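Local structure of UDP-glucose 6-dehydrogenase (Pyrobaculum islandicum, 3VTF) at residues A[279-293]-A[304-316]. The protein probably oxidises UDP-glucose to UDP-glucuronate, using two molecules of NAD(+) and one of water. Sequence-based numbering, arbitrary orientation.
Sequences GFGGSCFPKDTLAFI and AISKAVLRVNEYM. With UPG (uridine-5'-diphosphate-glucose), chain B.
L310 sits as a knob among P286, T289, L290 and I293 on helix 285-293. Its branched end suits that hollow: CG meets T289 CG2 at 3.7 Å, tip to tip, while CD1 lies 3.7 Å from I293 CD1. T289 can offer a methyl because its OG1, beside the backbone N (chi1 -62°), turns back to F285 O at 2.8 Å. One turn on, I293 CG2 lies 3.6 Å from K307 CG; the NZ of that lysine goes on to a salt bridge with E302.

Flat groups meet at the loop. The F280 ring stacks on the side-chain amide of N313, the planes 9° apart, with L310 CD2 at its edge. With an alanine in place of F280, the N313 amide would probably lose the ring it stacks on, and a gap would open beside V309 and L310. G279 suits its backbone angles, where a CB would jam against the preceding carbonyl. Just beyond, G281 N donates an almost straight hydrogen bond to UPG O3C, and C284 SG, 3.0 Å from UPG C6', is probably the nucleophile.

S306 OG lies at the edge of the F292 ring and is hydrogen-bonded to E244 of the second subunit. The two helices run roughly antiparallel (147°), their axes 9.5 Å apart at closest approach, with helix 221-251 packed against F280 and F285.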
loop_
_atom_site.group_PDB
_atom_site.type_symbol
_atom_site.label_atom_id
_atom_site.label_comp_id
_atom_site.label_asym_id
_atom_site.label_seq_id
_atom_site.Cartn_x
_atom_site.Cartn_y
_atom_site.Cartn_z
ATOM N N GLY A 279 10.729 -5.081 -11.350
ATOM C CA GLY A 279 10.841 -3.991 -10.336
ATOM C C GLY A 279 10.769 -2.621 -10.956
ATOM O O GLY A 279 10.528 -2.497 -12.187
ATOM N N PHE A 280 11.078 -1.577 -10.175
ATOM C CA PHE A 280 10.930 -0.191 -10.761
ATOM C C PHE A 280 12.283 0.342 -11.167
ATOM O O PHE A 280 13.296 0.130 -10.444
ATOM C CB PHE A 280 10.225 0.734 -9.731
ATOM C CG PHE A 280 10.756 0.561 -8.283
ATOM C CD1 PHE A 280 11.850 1.316 -7.842
ATOM C CD2 PHE A 280 10.158 -0.308 -7.383
ATOM C CE1 PHE A 280 12.368 1.203 -6.577
ATOM C CE2 PHE A 280 10.651 -0.456 -6.085
ATOM C CZ PHE A 280 11.797 0.304 -5.672
ATOM N N GLY A 281 12.326 1.062 -12.317
ATOM C CA GLY A 281 13.510 1.785 -12.696
ATOM C C GLY A 281 13.119 3.269 -12.870
ATOM O O GLY A 281 12.175 3.772 -12.203
ATOM N N GLY A 282 13.818 3.958 -13.753
ATOM C CA GLY A 282 13.538 5.402 -13.996
ATOM C C GLY A 282 14.366 6.247 -13.010
ATOM O O GLY A 282 15.015 5.723 -12.077
ATOM N N SER A 283 14.335 7.549 -13.222
ATOM C CA SER A 283 15.168 8.455 -12.435
ATOM C C SER A 283 14.505 8.896 -11.178
ATOM O O SER A 283 15.096 9.731 -10.496
ATOM C CB SER A 283 15.579 9.722 -13.214
ATOM O OG SER A 283 14.409 10.407 -13.632
ATOM N N CYS A 284 13.322 8.340 -10.816
ATOM C CA CYS A 284 12.731 8.755 -9.553
ATOM C C CYS A 284 12.675 7.727 -8.459
ATOM O O CYS A 284 13.172 7.987 -7.355
ATOM C CB CYS A 284 11.345 9.380 -9.815
ATOM S SG CYS A 284 11.638 10.981 -10.732
ATOM N N PHE A 285 11.958 6.603 -8.678
ATOM C CA PHE A 285 11.666 5.769 -7.549
ATOM C C PHE A 285 12.930 5.178 -6.871
ATOM O O PHE A 285 12.990 5.146 -5.652
ATOM C CB PHE A 285 10.754 4.576 -7.997
ATOM C CG PHE A 285 9.274 4.914 -8.035
ATOM C CD1 PHE A 285 8.805 6.242 -7.828
ATOM C CD2 PHE A 285 8.355 3.905 -8.217
ATOM C CE1 PHE A 285 7.444 6.519 -7.875
ATOM C CE2 PHE A 285 7.005 4.183 -8.195
ATOM C CZ PHE A 285 6.557 5.508 -8.084
ATOM N N PRO A 286 13.898 4.647 -7.647
ATOM C CA PRO A 286 15.086 4.057 -6.976
ATOM C C PRO A 286 15.770 5.151 -6.139
ATOM O O PRO A 286 16.014 4.923 -4.954
ATOM C CB PRO A 286 15.991 3.594 -8.124
ATOM C CG PRO A 286 14.976 3.416 -9.316
ATOM C CD PRO A 286 14.034 4.608 -9.104
ATOM N N LYS A 287 16.006 6.319 -6.714
ATOM C CA LYS A 287 16.852 7.301 -5.997
ATOM C C LYS A 287 16.044 8.008 -4.903
ATOM O O LYS A 287 16.596 8.369 -3.820
ATOM C CB LYS A 287 17.557 8.225 -6.985
ATOM C CG LYS A 287 16.698 9.225 -7.820
ATOM C CD LYS A 287 16.438 10.558 -7.115
ATOM C CE LYS A 287 15.740 11.548 -8.061
ATOM N NZ LYS A 287 15.224 12.673 -7.236
ATOM N N ASP A 288 14.707 8.202 -5.120
ATOM C CA ASP A 288 13.916 8.833 -3.991
ATOM C C ASP A 288 13.799 7.904 -2.837
ATOM O O ASP A 288 13.733 8.318 -1.712
ATOM C CB ASP A 288 12.477 9.263 -4.426
ATOM C CG ASP A 288 12.534 10.405 -5.480
ATOM O OD1 ASP A 288 13.524 11.153 -5.476
ATOM O OD2 ASP A 288 11.577 10.591 -6.289
ATOM N N THR A 289 13.666 6.608 -3.109
ATOM C CA THR A 289 13.555 5.663 -2.014
ATOM C C THR A 289 14.876 5.631 -1.191
ATOM O O THR A 289 14.850 5.596 0.031
ATOM C CB THR A 289 13.209 4.197 -2.526
ATOM O OG1 THR A 289 11.903 4.269 -3.189
ATOM C CG2 THR A 289 13.041 3.214 -1.352
ATOM N N LEU A 290 15.980 5.578 -1.914
ATOM C CA LEU A 290 17.309 5.593 -1.284
ATOM C C LEU A 290 17.484 6.943 -0.515
ATOM O O LEU A 290 17.905 6.951 0.602
ATOM C CB LEU A 290 18.377 5.483 -2.392
ATOM C CG LEU A 290 19.859 5.440 -1.842
ATOM C CD1 LEU A 290 19.915 4.356 -0.792
ATOM C CD2 LEU A 290 20.800 5.122 -3.034
ATOM N N ALA A 291 17.126 8.068 -1.136
ATOM C CA ALA A 291 17.202 9.386 -0.399
ATOM C C ALA A 291 16.376 9.377 0.853
ATOM O O ALA A 291 16.742 9.963 1.912
ATOM C CB ALA A 291 16.845 10.595 -1.345
ATOM N N PHE A 292 15.183 8.747 0.778
ATOM C CA PHE A 292 14.316 8.710 1.969
ATOM C C PHE A 292 14.923 7.906 3.074
ATOM O O PHE A 292 14.908 8.295 4.265
ATOM C CB PHE A 292 12.925 8.100 1.543
ATOM C CG PHE A 292 11.867 8.233 2.564
ATOM C CD1 PHE A 292 11.436 9.507 2.998
ATOM C CD2 PHE A 292 11.176 7.105 3.038
ATOM C CE1 PHE A 292 10.386 9.654 3.927
ATOM C CE2 PHE A 292 10.155 7.226 4.000
ATOM C CZ PHE A 292 9.736 8.528 4.422
ATOM N N ILE A 293 15.531 6.773 2.692
ATOM C CA ILE A 293 16.182 5.935 3.700
ATOM C C ILE A 293 17.346 6.754 4.367
ATOM O O ILE A 293 17.485 6.732 5.585
ATOM C CB ILE A 293 16.773 4.677 2.993
ATOM C CG1 ILE A 293 15.630 3.706 2.613
ATOM C CG2 ILE A 293 17.691 3.878 3.961
ATOM C CD1 ILE A 293 16.068 2.644 1.529
ATOM N N ALA A 304 13.137 0.582 8.288
ATOM C CA ALA A 304 13.195 -0.876 7.980
ATOM C C ALA A 304 12.320 -1.234 6.761
ATOM O O ALA A 304 12.711 -2.045 5.898
ATOM C CB ALA A 304 12.660 -1.666 9.218
ATOM N N ILE A 305 11.118 -0.638 6.670
ATOM C CA ILE A 305 10.279 -0.997 5.476
ATOM C C ILE A 305 10.852 -0.449 4.219
ATOM O O ILE A 305 10.971 -1.162 3.197
ATOM C CB ILE A 305 8.820 -0.486 5.700
ATOM C CG1 ILE A 305 8.249 -1.196 6.966
ATOM C CG2 ILE A 305 7.940 -0.812 4.475
ATOM C CD1 ILE A 305 6.838 -0.639 7.431
ATOM N N SER A 306 11.222 0.834 4.226
ATOM C CA SER A 306 11.776 1.424 3.029
ATOM C C SER A 306 13.014 0.684 2.549
ATOM O O SER A 306 13.218 0.522 1.355
ATOM C CB SER A 306 12.120 2.952 3.314
ATOM O OG SER A 306 10.960 3.588 3.756
ATOM N N LYS A 307 13.894 0.258 3.499
ATOM C CA LYS A 307 15.079 -0.581 3.079
ATOM C C LYS A 307 14.622 -1.926 2.459
ATOM O O LYS A 307 15.174 -2.362 1.469
ATOM C CB LYS A 307 15.977 -0.863 4.318
ATOM C CG LYS A 307 16.759 0.459 4.739
ATOM C CD LYS A 307 17.941 0.138 5.710
ATOM C CE LYS A 307 17.461 -0.677 6.877
ATOM N NZ LYS A 307 18.467 -0.876 7.981
ATOM N N ALA A 308 13.602 -2.531 3.021
ATOM C CA ALA A 308 13.090 -3.814 2.462
ATOM C C ALA A 308 12.591 -3.632 1.078
ATOM O O ALA A 308 12.870 -4.499 0.154
ATOM C CB ALA A 308 12.071 -4.503 3.398
ATOM N N VAL A 309 11.955 -2.454 0.850
ATOM C CA VAL A 309 11.453 -2.144 -0.482
ATOM C C VAL A 309 12.546 -2.198 -1.485
ATOM O O VAL A 309 12.390 -2.738 -2.619
ATOM C CB VAL A 309 10.791 -0.712 -0.481
ATOM C CG1 VAL A 309 10.480 -0.308 -1.884
ATOM C CG2 VAL A 309 9.546 -0.815 0.376
ATOM N N LEU A 310 13.669 -1.559 -1.146
ATOM C CA LEU A 310 14.810 -1.532 -2.073
ATOM C C LEU A 310 15.528 -2.891 -2.162
ATOM O O LEU A 310 16.022 -3.250 -3.237
ATOM C CB LEU A 310 15.863 -0.472 -1.640
ATOM C CG LEU A 310 15.815 0.917 -2.273
ATOM C CD1 LEU A 310 17.098 1.737 -1.959
ATOM C CD2 LEU A 310 15.565 0.873 -3.797
ATOM N N ARG A 311 15.618 -3.624 -1.050
ATOM C CA ARG A 311 16.231 -4.981 -1.129
ATOM C C ARG A 311 15.500 -5.865 -2.168
ATOM O O ARG A 311 16.123 -6.565 -3.004
ATOM C CB ARG A 311 16.143 -5.593 0.231
ATOM C CG ARG A 311 16.539 -7.048 0.324
ATOM C CD ARG A 311 16.337 -7.654 1.738
ATOM N NE ARG A 311 16.375 -9.114 1.637
ATOM C CZ ARG A 311 17.474 -9.812 1.909
ATOM N NH1 ARG A 311 18.549 -9.137 2.293
ATOM N NH2 ARG A 311 17.522 -11.151 1.798
ATOM N N VAL A 312 14.174 -5.885 -2.107
ATOM C CA VAL A 312 13.393 -6.682 -3.096
ATOM C C VAL A 312 13.656 -6.166 -4.476
ATOM O O VAL A 312 13.920 -6.926 -5.382
ATOM C CB VAL A 312 11.900 -6.606 -2.721
ATOM C CG1 VAL A 312 11.011 -7.173 -3.869
ATOM C CG2 VAL A 312 11.699 -7.373 -1.439
ATOM N N ASN A 313 13.660 -4.823 -4.656
ATOM C CA ASN A 313 13.835 -4.286 -6.000
ATOM C C ASN A 313 15.166 -4.655 -6.578
ATOM O O ASN A 313 15.283 -4.939 -7.804
ATOM C CB ASN A 313 13.664 -2.754 -5.959
ATOM C CG ASN A 313 13.416 -2.158 -7.319
ATOM O OD1 ASN A 313 14.187 -1.319 -7.838
ATOM N ND2 ASN A 313 12.329 -2.561 -7.895
ATOM N N GLU A 314 16.206 -4.643 -5.734
ATOM C CA GLU A 314 17.531 -4.902 -6.298
ATOM C C GLU A 314 17.682 -6.389 -6.643
ATOM O O GLU A 314 18.480 -6.756 -7.471
ATOM C CB GLU A 314 18.575 -4.508 -5.221
ATOM C CG GLU A 314 18.769 -2.982 -5.208
ATOM C CD GLU A 314 19.472 -2.476 -3.917
ATOM O OE1 GLU A 314 19.612 -3.261 -2.948
ATOM O OE2 GLU A 314 19.837 -1.283 -3.841
ATOM N N TYR A 315 16.919 -7.224 -5.946
ATOM C CA TYR A 315 16.945 -8.678 -6.151
ATOM C C TYR A 315 16.319 -9.136 -7.466
ATOM O O TYR A 315 16.844 -10.087 -8.124
ATOM C CB TYR A 315 16.208 -9.362 -4.991
ATOM C CG TYR A 315 16.101 -10.885 -5.109
ATOM C CD1 TYR A 315 17.252 -11.673 -4.922
ATOM C CD2 TYR A 315 14.843 -11.540 -5.323
ATOM C CE1 TYR A 315 17.183 -13.065 -4.970
ATOM C CE2 TYR A 315 14.746 -12.945 -5.366
ATOM C CZ TYR A 315 15.938 -13.696 -5.157
ATOM O OH TYR A 315 15.916 -15.081 -5.156
ATOM N N MET A 316 15.195 -8.501 -7.869
ATOM C CA MET A 316 14.420 -9.021 -8.985
ATOM C C MET A 316 15.231 -9.236 -10.292
ATOM O O MET A 316 15.062 -10.306 -10.934
ATOM C CB MET A 316 13.143 -8.154 -9.266
ATOM C CG MET A 316 12.173 -8.172 -8.063
ATOM S SD MET A 316 11.804 -9.697 -7.235
ATOM C CE MET A 316 10.655 -10.541 -8.330
HETATM N N1 UPG B . 6.296 -0.284 -12.372
HETATM C C2 UPG B . 6.221 -1.646 -11.955
HETATM N N3 UPG B . 5.037 -2.148 -11.597
HETATM C C4 UPG B . 3.918 -1.331 -11.562
HETATM C C5 UPG B . 3.952 0.055 -11.947
HETATM C C6 UPG B . 5.218 0.554 -12.314
HETATM O O2 UPG B . 7.245 -2.400 -11.945
HETATM O O4 UPG B . 2.818 -1.841 -11.162
HETATM C C1C UPG B . 7.656 0.187 -12.724
HETATM C C2C UPG B . 7.644 0.812 -14.106
HETATM O O2C UPG B . 7.907 -0.140 -15.133
HETATM C C3C UPG B . 8.786 1.846 -14.004
HETATM C C4C UPG B . 8.757 2.293 -12.542
HETATM O O4C UPG B . 7.921 1.324 -11.872
HETATM O O3C UPG B . 10.059 1.163 -14.163
HETATM C C5C UPG B . 8.137 3.696 -12.338
HETATM O O5C UPG B . 6.972 3.779 -13.168
HETATM P PA UPG B . 6.076 5.207 -13.196
HETATM O O1A UPG B . 5.470 5.499 -11.785
HETATM O O2A UPG B . 5.221 5.205 -14.489
HETATM O O3A UPG B . 7.249 6.208 -13.661
HETATM P PB UPG B . 7.621 7.747 -13.227
HETATM O O1B UPG B . 7.498 8.601 -14.463
HETATM O O2B UPG B . 9.037 7.407 -12.700
HETATM O O3B UPG B . 6.565 8.342 -12.190
HETATM C "C1'" UPG B . 6.848 8.352 -10.758
HETATM C "C2'" UPG B . 5.524 8.536 -10.049
HETATM C "C3'" UPG B . 5.044 9.986 -10.298
HETATM C "C4'" UPG B . 6.157 10.939 -9.800
HETATM C "C5'" UPG B . 7.427 10.716 -10.713
HETATM C "C6'" UPG B . 8.684 11.540 -10.357
HETATM O "O2'" UPG B . 4.701 7.579 -10.824
HETATM O "O3'" UPG B . 3.850 10.159 -9.561
HETATM O "O4'" UPG B . 5.694 12.286 -10.039
HETATM O "O5'" UPG B . 7.804 9.347 -10.390
HETATM O "O6'" UPG B . 8.696 11.827 -8.938
#